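Local coordinates for protein regulator of nonsense transcripts 2 (Homo sapiens, PDB 4CEM) that acts as a nonsense-mediated mRNA decay factor with three MIF4G domains, in the surveillance pathway that removes transcripts with premature stop codons, at residues A[48-59]-A[76-85]. Sequence-based numbering, arbitrary orientation.
Sequences LDSSIKKNTAFV and DFNGLNLSKY. Unlike the reference sequence in segment 48-59: I52 (reference Leu).
Y85 lays one face of its ring against N55, whose CB stands over the ring centre at 3.6 Å in a CH-pi contact only 8° off the normal. The N55 amide stacks nearly parallel to the ring, its plane turned by 18°. With CG swung beside its backbone N (chi1 -80°), N55 directs ND2 back to two carbonyls of its own segment, S51 O at 2.9 Å and D49 O at 3.3 Å. D49 N bonds to G79 O and N81 N to D49 O, a single beta bridge between two loops. F58 carries the apolar side: L80 forks, CD1 against the F58 CB and ring, CD2 beside K54 CB and D49, and L82 CD1 and the CB atoms of D76 and F77 also reach the ring obliquely. Trimming N55 to an alanine removes the amide, which would probably strip D49 O and S51 O of one donor each and leave the Y85 face without its stacked partner. In this all-helical MIF4G domain, the junction ties the start of helix 52-61 to the end of helix 70-79 and the loop leading into helix 86-95. D49 O takes N81 N and N55 ND2 from opposite faces, so one carbonyl joins bridge to helix start.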
loop_
_atom_site.group_PDB
_atom_site.type_symbol
_atom_site.label_atom_id
_atom_site.label_comp_id
_atom_site.label_asym_id
_atom_site.label_seq_id
_atom_site.Cartn_x
_atom_site.Cartn_y
_atom_site.Cartn_z
ATOM N N LEU A 48 22.020 25.383 -13.182
ATOM C CA LEU A 48 21.851 24.755 -11.880
ATOM C C LEU A 48 23.233 24.267 -11.490
ATOM O O LEU A 48 24.115 24.166 -12.348
ATOM C CB LEU A 48 20.837 23.612 -11.947
ATOM C CG LEU A 48 19.449 23.987 -12.498
ATOM C CD1 LEU A 48 18.529 22.783 -12.461
ATOM C CD2 LEU A 48 18.823 25.153 -11.742
ATOM N N ASP A 49 23.448 23.977 -10.212
ATOM C CA ASP A 49 24.796 23.645 -9.777
ATOM C C ASP A 49 25.009 22.135 -9.641
ATOM O O ASP A 49 24.165 21.421 -9.102
ATOM C CB ASP A 49 25.174 24.420 -8.507
ATOM C CG ASP A 49 24.985 23.630 -7.263
ATOM O OD1 ASP A 49 23.868 23.107 -7.075
ATOM O OD2 ASP A 49 25.947 23.536 -6.474
ATOM N N SER A 50 26.153 21.675 -10.148
ATOM C CA SER A 50 26.518 20.257 -10.157
ATOM C C SER A 50 27.454 19.872 -9.020
ATOM O O SER A 50 28.032 18.790 -9.053
ATOM C CB SER A 50 27.234 19.918 -11.464
ATOM O OG SER A 50 26.634 20.575 -12.554
ATOM N N SER A 51 27.618 20.732 -8.022
ATOM C CA SER A 51 28.641 20.479 -7.023
ATOM C C SER A 51 28.400 19.098 -6.419
ATOM O O SER A 51 27.253 18.703 -6.223
ATOM C CB SER A 51 28.670 21.573 -5.941
ATOM O OG SER A 51 27.968 21.181 -4.782
ATOM N N ILE A 52 29.482 18.363 -6.169
ATOM C CA ILE A 52 29.414 17.050 -5.536
ATOM C C ILE A 52 28.928 17.196 -4.109
ATOM O O ILE A 52 28.109 16.399 -3.658
ATOM C CB ILE A 52 30.780 16.300 -5.569
ATOM C CG1 ILE A 52 30.970 15.625 -6.930
ATOM C CG2 ILE A 52 30.876 15.234 -4.475
ATOM C CD1 ILE A 52 32.207 14.756 -7.022
ATOM N N LYS A 53 29.413 18.217 -3.410
ATOM C CA LYS A 53 29.015 18.433 -2.016
ATOM C C LYS A 53 27.485 18.494 -1.903
ATOM O O LYS A 53 26.875 17.714 -1.166
ATOM C CB LYS A 53 29.628 19.720 -1.431
ATOM C CG LYS A 53 31.006 20.100 -1.968
ATOM C CD LYS A 53 31.729 21.095 -1.055
ATOM C CE LYS A 53 32.975 21.681 -1.725
ATOM N NZ LYS A 53 33.994 22.176 -0.752
ATOM N N LYS A 54 26.874 19.396 -2.670
ATOM C CA LYS A 54 25.447 19.682 -2.525
ATOM C C LYS A 54 24.576 18.543 -3.027
ATOM O O LYS A 54 23.648 18.116 -2.341
ATOM C CB LYS A 54 25.086 21.004 -3.210
ATOM C CG LYS A 54 25.873 22.170 -2.633
ATOM C CD LYS A 54 25.055 23.423 -2.384
ATOM C CE LYS A 54 25.723 24.280 -1.311
ATOM N NZ LYS A 54 25.253 25.693 -1.322
ATOM N N ASN A 55 24.889 18.032 -4.207
ATOM C CA ASN A 55 24.147 16.897 -4.741
ATOM C C ASN A 55 24.226 15.665 -3.859
ATOM O O ASN A 55 23.252 14.925 -3.746
ATOM C CB ASN A 55 24.598 16.568 -6.157
ATOM C CG ASN A 55 23.968 17.483 -7.178
ATOM O OD1 ASN A 55 22.955 17.139 -7.783
ATOM N ND2 ASN A 55 24.541 18.667 -7.355
ATOM N N THR A 56 25.370 15.455 -3.216
ATOM C CA THR A 56 25.531 14.309 -2.318
ATOM C C THR A 56 24.743 14.549 -1.047
ATOM O O THR A 56 24.074 13.645 -0.558
ATOM C CB THR A 56 27.012 14.034 -1.985
ATOM O OG1 THR A 56 27.739 13.867 -3.210
ATOM C CG2 THR A 56 27.143 12.774 -1.136
ATOM N N ALA A 57 24.811 15.772 -0.527
ATOM C CA ALA A 57 24.013 16.150 0.639
ATOM C C ALA A 57 22.540 15.859 0.369
ATOM O O ALA A 57 21.863 15.210 1.173
ATOM C CB ALA A 57 24.208 17.619 0.968
ATOM N N PHE A 58 22.065 16.305 -0.793
ATOM C CA PHE A 58 20.675 16.126 -1.161
ATOM C C PHE A 58 20.296 14.654 -1.243
ATOM O O PHE A 58 19.277 14.248 -0.673
ATOM C CB PHE A 58 20.357 16.835 -2.476
ATOM C CG PHE A 58 18.903 16.796 -2.831
ATOM C CD1 PHE A 58 17.971 17.445 -2.036
ATOM C CD2 PHE A 58 18.458 16.082 -3.940
ATOM C CE1 PHE A 58 16.622 17.398 -2.341
ATOM C CE2 PHE A 58 17.111 16.041 -4.257
ATOM C CZ PHE A 58 16.193 16.701 -3.455
ATOM N N VAL A 59 21.120 13.852 -1.921
ATOM C CA VAL A 59 20.879 12.408 -2.007
ATOM C C VAL A 59 20.750 11.769 -0.629
ATOM O O VAL A 59 19.997 10.815 -0.455
ATOM C CB VAL A 59 21.986 11.681 -2.798
ATOM C CG1 VAL A 59 21.888 10.164 -2.612
ATOM C CG2 VAL A 59 21.894 12.044 -4.276
ATOM N N ASP A 76 15.589 22.768 -2.548
ATOM C CA ASP A 76 16.915 22.275 -2.874
ATOM C C ASP A 76 16.926 21.632 -4.245
ATOM O O ASP A 76 17.776 21.959 -5.078
ATOM C CB ASP A 76 17.400 21.264 -1.839
ATOM C CG ASP A 76 17.639 21.887 -0.482
ATOM O OD1 ASP A 76 17.723 23.140 -0.389
ATOM O OD2 ASP A 76 17.734 21.114 0.502
ATOM N N PHE A 77 15.990 20.719 -4.481
ATOM C CA PHE A 77 15.894 20.047 -5.774
ATOM C C PHE A 77 15.995 21.022 -6.949
ATOM O O PHE A 77 16.757 20.783 -7.893
ATOM C CB PHE A 77 14.589 19.258 -5.874
ATOM C CG PHE A 77 14.405 18.551 -7.191
ATOM C CD1 PHE A 77 14.885 17.264 -7.375
ATOM C CD2 PHE A 77 13.741 19.170 -8.242
ATOM C CE1 PHE A 77 14.715 16.610 -8.580
ATOM C CE2 PHE A 77 13.560 18.519 -9.449
ATOM C CZ PHE A 77 14.052 17.237 -9.621
ATOM N N ASN A 78 15.250 22.126 -6.890
ATOM C CA ASN A 78 15.190 23.028 -8.037
ATOM C C ASN A 78 16.497 23.732 -8.365
ATOM O O ASN A 78 16.663 24.228 -9.483
ATOM C CB ASN A 78 14.046 24.035 -7.900
ATOM C CG ASN A 78 12.688 23.404 -8.192
ATOM O OD1 ASN A 78 12.514 22.717 -9.206
ATOM N ND2 ASN A 78 11.724 23.619 -7.295
ATOM N N GLY A 79 17.421 23.769 -7.406
ATOM C CA GLY A 79 18.707 24.440 -7.594
ATOM C C GLY A 79 19.864 23.542 -8.016
ATOM O O GLY A 79 20.910 24.037 -8.443
ATOM N N LEU A 80 19.674 22.231 -7.897
ATOM C CA LEU A 80 20.716 21.256 -8.164
ATOM C C LEU A 80 20.634 20.690 -9.580
ATOM O O LEU A 80 19.552 20.523 -10.131
ATOM C CB LEU A 80 20.597 20.089 -7.183
ATOM C CG LEU A 80 20.659 20.348 -5.683
ATOM C CD1 LEU A 80 20.553 19.030 -4.942
ATOM C CD2 LEU A 80 21.954 21.045 -5.313
ATOM N N ASN A 81 21.792 20.386 -10.158
ATOM C CA ASN A 81 21.862 19.580 -11.375
ATOM C C ASN A 81 22.146 18.151 -10.955
ATOM O O ASN A 81 23.286 17.803 -10.671
ATOM C CB ASN A 81 22.954 20.090 -12.326
ATOM C CG ASN A 81 23.021 19.299 -13.623
ATOM O OD1 ASN A 81 22.548 18.167 -13.708
ATOM N ND2 ASN A 81 23.602 19.904 -14.647
ATOM N N LEU A 82 21.102 17.332 -10.920
ATOM C CA LEU A 82 21.208 15.952 -10.444
ATOM C C LEU A 82 21.429 14.955 -11.588
ATOM O O LEU A 82 21.330 13.747 -11.379
ATOM C CB LEU A 82 19.957 15.590 -9.625
ATOM C CG LEU A 82 19.877 16.200 -8.214
ATOM C CD1 LEU A 82 18.436 16.400 -7.778
ATOM C CD2 LEU A 82 20.613 15.349 -7.187
ATOM N N SER A 83 21.755 15.465 -12.780
ATOM C CA SER A 83 21.984 14.637 -13.969
ATOM C C SER A 83 22.853 13.410 -13.731
ATOM O O SER A 83 22.565 12.348 -14.275
ATOM C CB SER A 83 22.622 15.453 -15.090
ATOM O OG SER A 83 21.663 16.265 -15.738
ATOM N N LYS A 84 23.908 13.561 -12.928
ATOM C CA LYS A 84 24.851 12.477 -12.675
ATOM C C LYS A 84 24.505 11.617 -11.469
ATOM O O LYS A 84 25.161 10.600 -11.246
ATOM C CB LYS A 84 26.259 13.042 -12.486
ATOM C CG LYS A 84 26.853 13.689 -13.731
ATOM C CD LYS A 84 28.208 14.306 -13.409
ATOM C CE LYS A 84 28.585 15.433 -14.366
ATOM N NZ LYS A 84 28.950 14.944 -15.729
ATOM N N TYR A 85 23.494 12.001 -10.687
ATOM C CA TYR A 85 23.259 11.353 -9.386
ATOM C C TYR A 85 21.926 10.590 -9.294
ATOM O O TYR A 85 21.451 10.273 -8.195
ATOM C CB TYR A 85 23.374 12.386 -8.264
ATOM C CG TYR A 85 24.652 13.193 -8.313
ATOM C CD1 TYR A 85 24.785 14.262 -9.200
ATOM C CD2 TYR A 85 25.733 12.891 -7.479
ATOM C CE1 TYR A 85 25.951 15.006 -9.256
ATOM C CE2 TYR A 85 26.910 13.630 -7.529
ATOM C CZ TYR A 85 27.007 14.687 -8.421
ATOM O OH TYR A 85 28.153 15.440 -8.496
#